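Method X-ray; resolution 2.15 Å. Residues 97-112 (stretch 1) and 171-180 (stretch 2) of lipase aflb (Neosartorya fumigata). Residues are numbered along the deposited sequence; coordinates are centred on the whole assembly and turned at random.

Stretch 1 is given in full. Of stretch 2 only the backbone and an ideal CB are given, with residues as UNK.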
# COMPACT_ATOMS: atom_id res chain seq x y z
N ASP A 97 12.30 -14.14 -14.52
CA ASP A 97 13.06 -13.99 -13.28
C ASP A 97 12.25 -13.27 -12.19
O ASP A 97 12.28 -13.68 -11.02
CB ASP A 97 14.42 -13.31 -13.53
CG ASP A 97 14.36 -11.87 -14.04
OD1 ASP A 97 13.52 -11.59 -14.94
OD2 ASP A 97 15.16 -11.04 -13.56
N ILE A 98 11.47 -12.24 -12.58
CA ILE A 98 10.61 -11.50 -11.65
C ILE A 98 9.43 -12.40 -11.25
O ILE A 98 9.16 -12.53 -10.06
CB ILE A 98 10.23 -10.09 -12.18
CG1 ILE A 98 11.51 -9.20 -12.27
CG2 ILE A 98 9.16 -9.42 -11.28
CD1 ILE A 98 11.40 -7.90 -13.05
N LEU A 99 8.81 -13.10 -12.24
CA LEU A 99 7.71 -14.05 -12.02
C LEU A 99 8.14 -15.15 -11.04
O LEU A 99 7.36 -15.49 -10.13
CB LEU A 99 7.24 -14.70 -13.33
CG LEU A 99 6.23 -13.93 -14.18
CD1 LEU A 99 5.95 -14.65 -15.49
CD2 LEU A 99 4.92 -13.71 -13.44
N SER A 100 9.37 -15.69 -11.20
CA SER A 100 9.94 -16.73 -10.33
C SER A 100 10.06 -16.23 -8.89
O SER A 100 9.70 -16.96 -7.97
CB SER A 100 11.29 -17.19 -10.86
OG SER A 100 11.85 -18.21 -10.05
N PHE A 101 10.52 -14.97 -8.71
CA PHE A 101 10.67 -14.33 -7.40
C PHE A 101 9.30 -14.12 -6.75
O PHE A 101 9.12 -14.49 -5.59
CB PHE A 101 11.45 -13.00 -7.52
CG PHE A 101 11.56 -12.19 -6.25
CD1 PHE A 101 12.44 -12.57 -5.24
CD2 PHE A 101 10.80 -11.04 -6.06
CE1 PHE A 101 12.54 -11.83 -4.06
CE2 PHE A 101 10.90 -10.30 -4.88
CZ PHE A 101 11.77 -10.69 -3.89
N LEU A 102 8.33 -13.57 -7.51
CA LEU A 102 6.96 -13.33 -7.05
C LEU A 102 6.25 -14.64 -6.70
O LEU A 102 5.45 -14.67 -5.76
CB LEU A 102 6.14 -12.57 -8.12
CG LEU A 102 6.58 -11.14 -8.48
CD1 LEU A 102 5.90 -10.68 -9.74
CD2 LEU A 102 6.30 -10.15 -7.34
N ASN A 103 6.56 -15.73 -7.44
CA ASN A 103 5.98 -17.06 -7.23
C ASN A 103 6.28 -17.64 -5.84
O ASN A 103 5.43 -18.32 -5.27
CB ASN A 103 6.40 -18.03 -8.34
CG ASN A 103 5.69 -19.36 -8.32
OD1 ASN A 103 4.46 -19.44 -8.34
ND2 ASN A 103 6.45 -20.44 -8.30
N GLY A 104 7.46 -17.33 -5.29
CA GLY A 104 7.88 -17.80 -3.98
C GLY A 104 7.71 -16.81 -2.84
O GLY A 104 8.44 -16.90 -1.85
N TYR A 105 6.72 -15.89 -2.94
CA TYR A 105 6.45 -14.84 -1.94
C TYR A 105 6.05 -15.38 -0.55
O TYR A 105 6.43 -14.76 0.45
CB TYR A 105 5.41 -13.82 -2.46
CG TYR A 105 3.97 -14.26 -2.35
CD1 TYR A 105 3.41 -15.15 -3.26
CD2 TYR A 105 3.16 -13.79 -1.31
CE1 TYR A 105 2.09 -15.58 -3.14
CE2 TYR A 105 1.84 -14.22 -1.18
CZ TYR A 105 1.30 -15.11 -2.10
OH TYR A 105 -0.01 -15.51 -1.99
N LEU A 106 5.26 -16.48 -0.48
CA LEU A 106 4.78 -17.06 0.79
C LEU A 106 5.88 -17.54 1.72
O LEU A 106 5.76 -17.37 2.94
CB LEU A 106 3.77 -18.19 0.55
CG LEU A 106 2.34 -17.81 0.21
CD1 LEU A 106 1.53 -19.05 -0.00
CD2 LEU A 106 1.68 -16.99 1.32
N ASN A 107 6.93 -18.14 1.17
CA ASN A 107 8.06 -18.67 1.93
C ASN A 107 9.21 -17.66 2.07
O ASN A 107 10.20 -17.95 2.75
CB ASN A 107 8.53 -20.01 1.35
CG ASN A 107 7.49 -21.10 1.48
OD1 ASN A 107 6.77 -21.42 0.52
ND2 ASN A 107 7.36 -21.67 2.67
N LEU A 108 9.07 -16.47 1.46
CA LEU A 108 10.06 -15.40 1.51
C LEU A 108 10.15 -14.80 2.93
O LEU A 108 9.11 -14.46 3.51
CB LEU A 108 9.74 -14.30 0.47
CG LEU A 108 10.72 -13.14 0.33
CD1 LEU A 108 11.90 -13.51 -0.56
CD2 LEU A 108 10.03 -11.91 -0.24
N ASP A 109 11.38 -14.69 3.46
CA ASP A 109 11.66 -14.16 4.80
C ASP A 109 11.18 -12.72 5.01
O ASP A 109 10.76 -12.38 6.11
CB ASP A 109 13.15 -14.29 5.15
CG ASP A 109 13.66 -15.72 5.26
OD1 ASP A 109 12.86 -16.61 5.66
OD2 ASP A 109 14.85 -15.96 4.97
N LEU A 110 11.21 -11.88 3.94
CA LEU A 110 10.77 -10.48 3.99
C LEU A 110 9.25 -10.34 4.24
O LEU A 110 8.82 -9.28 4.70
CB LEU A 110 11.13 -9.72 2.69
CG LEU A 110 12.55 -9.86 2.11
CD1 LEU A 110 12.65 -9.17 0.77
CD2 LEU A 110 13.61 -9.32 3.08
N ASN A 111 8.46 -11.38 3.94
CA ASN A 111 7.00 -11.37 4.11
C ASN A 111 6.53 -12.01 5.42
O ASN A 111 5.34 -12.02 5.71
CB ASN A 111 6.32 -12.03 2.91
CG ASN A 111 6.49 -11.28 1.63
OD1 ASN A 111 6.59 -10.05 1.60
ND2 ASN A 111 6.51 -11.99 0.52
N SER A 112 7.48 -12.50 6.23
CA SER A 112 7.20 -13.16 7.50
C SER A 112 6.36 -12.32 8.48
O SER A 112 6.57 -11.11 8.61
CB SER A 112 8.50 -13.59 8.17
OG SER A 112 8.29 -14.12 9.46
N UNK A 171 -1.60 -7.57 -0.52
CA UNK A 171 -0.20 -7.65 -0.92
C UNK A 171 0.73 -7.49 0.28
O UNK A 171 0.65 -6.48 0.97
CB UNK A 171 0.11 -6.58 -1.97
N UNK A 172 1.59 -8.50 0.56
CA UNK A 172 2.52 -8.38 1.71
C UNK A 172 3.50 -7.23 1.53
O UNK A 172 3.92 -6.95 0.41
CB UNK A 172 3.30 -9.68 1.91
N UNK A 173 3.88 -6.59 2.64
CA UNK A 173 4.80 -5.45 2.67
C UNK A 173 6.16 -5.76 2.08
O UNK A 173 6.65 -4.98 1.26
CB UNK A 173 4.98 -4.96 4.11
N UNK A 174 6.75 -6.88 2.50
CA UNK A 174 8.07 -7.32 2.08
C UNK A 174 8.27 -7.31 0.59
O UNK A 174 9.19 -6.64 0.10
CB UNK A 174 8.34 -8.73 2.61
N UNK A 175 7.39 -8.01 -0.15
CA UNK A 175 7.46 -8.07 -1.61
C UNK A 175 7.12 -6.71 -2.22
O UNK A 175 7.84 -6.27 -3.12
CB UNK A 175 6.51 -9.14 -2.15
N UNK A 176 6.04 -6.05 -1.74
CA UNK A 176 5.58 -4.74 -2.20
C UNK A 176 6.71 -3.71 -2.26
O UNK A 176 6.94 -3.10 -3.31
CB UNK A 176 4.47 -4.23 -1.28
N UNK A 177 7.40 -3.53 -1.14
CA UNK A 177 8.43 -2.51 -1.00
C UNK A 177 9.81 -2.91 -1.51
O UNK A 177 10.64 -2.04 -1.71
CB UNK A 177 8.54 -2.12 0.47
N UNK A 178 10.03 -4.21 -1.78
CA UNK A 178 11.28 -4.72 -2.33
C UNK A 178 11.59 -3.99 -3.66
O UNK A 178 12.74 -3.62 -3.90
CB UNK A 178 11.20 -6.23 -2.54
N UNK A 179 10.55 -3.74 -4.47
CA UNK A 179 10.64 -3.10 -5.78
C UNK A 179 10.44 -1.58 -5.78
O UNK A 179 10.30 -0.98 -6.85
CB UNK A 179 9.60 -3.73 -6.71
N UNK A 180 10.42 -0.93 -4.60
CA UNK A 180 10.24 0.51 -4.57
C UNK A 180 10.75 1.16 -3.27
O UNK A 180 11.97 1.21 -3.08
CB UNK A 180 8.76 0.84 -4.76

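Position 171 has an extended backbone (phi/psi -127/121), and its CB meets nothing of stretch 1 within 5.5 Å, so this contact leaves the choice wide. The deposited residue is T171.

Position 172 precedes a helix with phi/psi -63/146, angles a proline accepts easily. Its CB points toward stretch 1, where the ring of Y105 and the amide of N111 lie near; a small or medium apolar side chain would suit, or a short polar N-cap residue. It is P172. Its CG packs 3.9 Å from Y105 CD2, at the edge of that ring, and its CB sits 3.4 Å from N111 OD1.

Position 173 opens the helix with CB sideways and no atom of stretch 1 within 5.5 Å, so many helix-compatible residues would do; it is A173.

Position 174 is the strictest. An ideal CB would fall 2.2 Å from L110 O and 2.4 Å from N111 OD1, both clashes, so only glycine fits this backbone. G174 lets the two stretches close in: its CA makes a CA-H...O contact with L110 O at 3.4 Å and lies 3.1 Å from N111 OD1.

At position 175 the CB points sideways, but the N111 amide is within reach, with L102, Y105 and L108 around it. A short side chain with a hydroxyl could answer the amide, and a methyl branch could use the apolar surroundings: serine or threonine. T175 does both. N111 ND2 donates to T175 OG1 at 2.8 Å, while T175 N donates to N111 OD1, also at 2.8 Å. N111 ND2 also donates to Y105 O at 2.8 Å. T175 CG2 lies 3.8 Å from L102 CD2, and a water links T175 OG1 (2.9 Å) to F101 O (3.1 Å).

Position 176 points away, so stretch 1 sets no limit; T176 OG1 donates to P172 O at 2.7 Å. Position 177 is out of reach and equally free here; it is Y177.

Position 178 points toward stretch 1, its CB 4.7 Å from both F101 CZ and L110 CD1. A long apolar or aromatic side chain would cover them. Y178 brings CD2 to 3.6 Å from F101 CE2, which lies over one face of its ring, and CD1 to 3.7 Å from L110 CD1.

Position 179 also points toward stretch 1, yet its CB has no neighbour there within 5.5 Å; I98, F101 and L102 await a long, apolar side chain. F179 reaches them: CZ lies 3.5 Å from F101 CD2 and 4.1 Å from I98 CG2.

Position 180 is out of reach, so this contact allows any side chain; it is N180.

Stretch 2 171-180: TPAGTTYYFN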
# COMPACT_ATOMS: atom_id res chain seq x y z
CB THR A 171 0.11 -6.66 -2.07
OG1 THR A 171 -1.07 -6.45 -2.87
CG2 THR A 171 1.23 -7.15 -2.97
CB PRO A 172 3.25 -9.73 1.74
CG PRO A 172 2.46 -10.64 0.87
CD PRO A 172 1.80 -9.77 -0.15
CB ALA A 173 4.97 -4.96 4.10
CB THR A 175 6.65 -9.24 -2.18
OG1 THR A 175 7.20 -10.45 -1.67
CG2 THR A 175 6.72 -9.29 -3.70
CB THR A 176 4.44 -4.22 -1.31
OG1 THR A 176 3.34 -5.11 -1.45
CG2 THR A 176 4.01 -2.77 -1.64
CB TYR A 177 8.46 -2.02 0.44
CG TYR A 177 7.23 -1.21 0.75
CD1 TYR A 177 7.01 0.03 0.15
CD2 TYR A 177 6.25 -1.70 1.61
CE1 TYR A 177 5.86 0.77 0.40
CE2 TYR A 177 5.09 -0.96 1.89
CZ TYR A 177 4.92 0.28 1.29
OH TYR A 177 3.82 1.05 1.58
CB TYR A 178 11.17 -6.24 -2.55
CG TYR A 178 12.38 -6.89 -3.18
CD1 TYR A 178 13.42 -7.39 -2.40
CD2 TYR A 178 12.46 -7.06 -4.56
CE1 TYR A 178 14.53 -8.00 -2.97
CE2 TYR A 178 13.57 -7.67 -5.15
CZ TYR A 178 14.60 -8.14 -4.35
OH TYR A 178 15.69 -8.75 -4.93
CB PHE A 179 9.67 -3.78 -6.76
CG PHE A 179 9.96 -5.23 -7.05
CD1 PHE A 179 11.05 -5.59 -7.83
CD2 PHE A 179 9.11 -6.23 -6.58
CE1 PHE A 179 11.30 -6.93 -8.12
CE2 PHE A 179 9.36 -7.57 -6.89
CZ PHE A 179 10.45 -7.91 -7.66
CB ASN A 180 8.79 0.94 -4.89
CG ASN A 180 7.74 0.08 -4.25
OD1 ASN A 180 7.41 0.26 -3.08
ND2 ASN A 180 7.19 -0.86 -5.00
O HOH W 1 8.46 -12.19 -3.55
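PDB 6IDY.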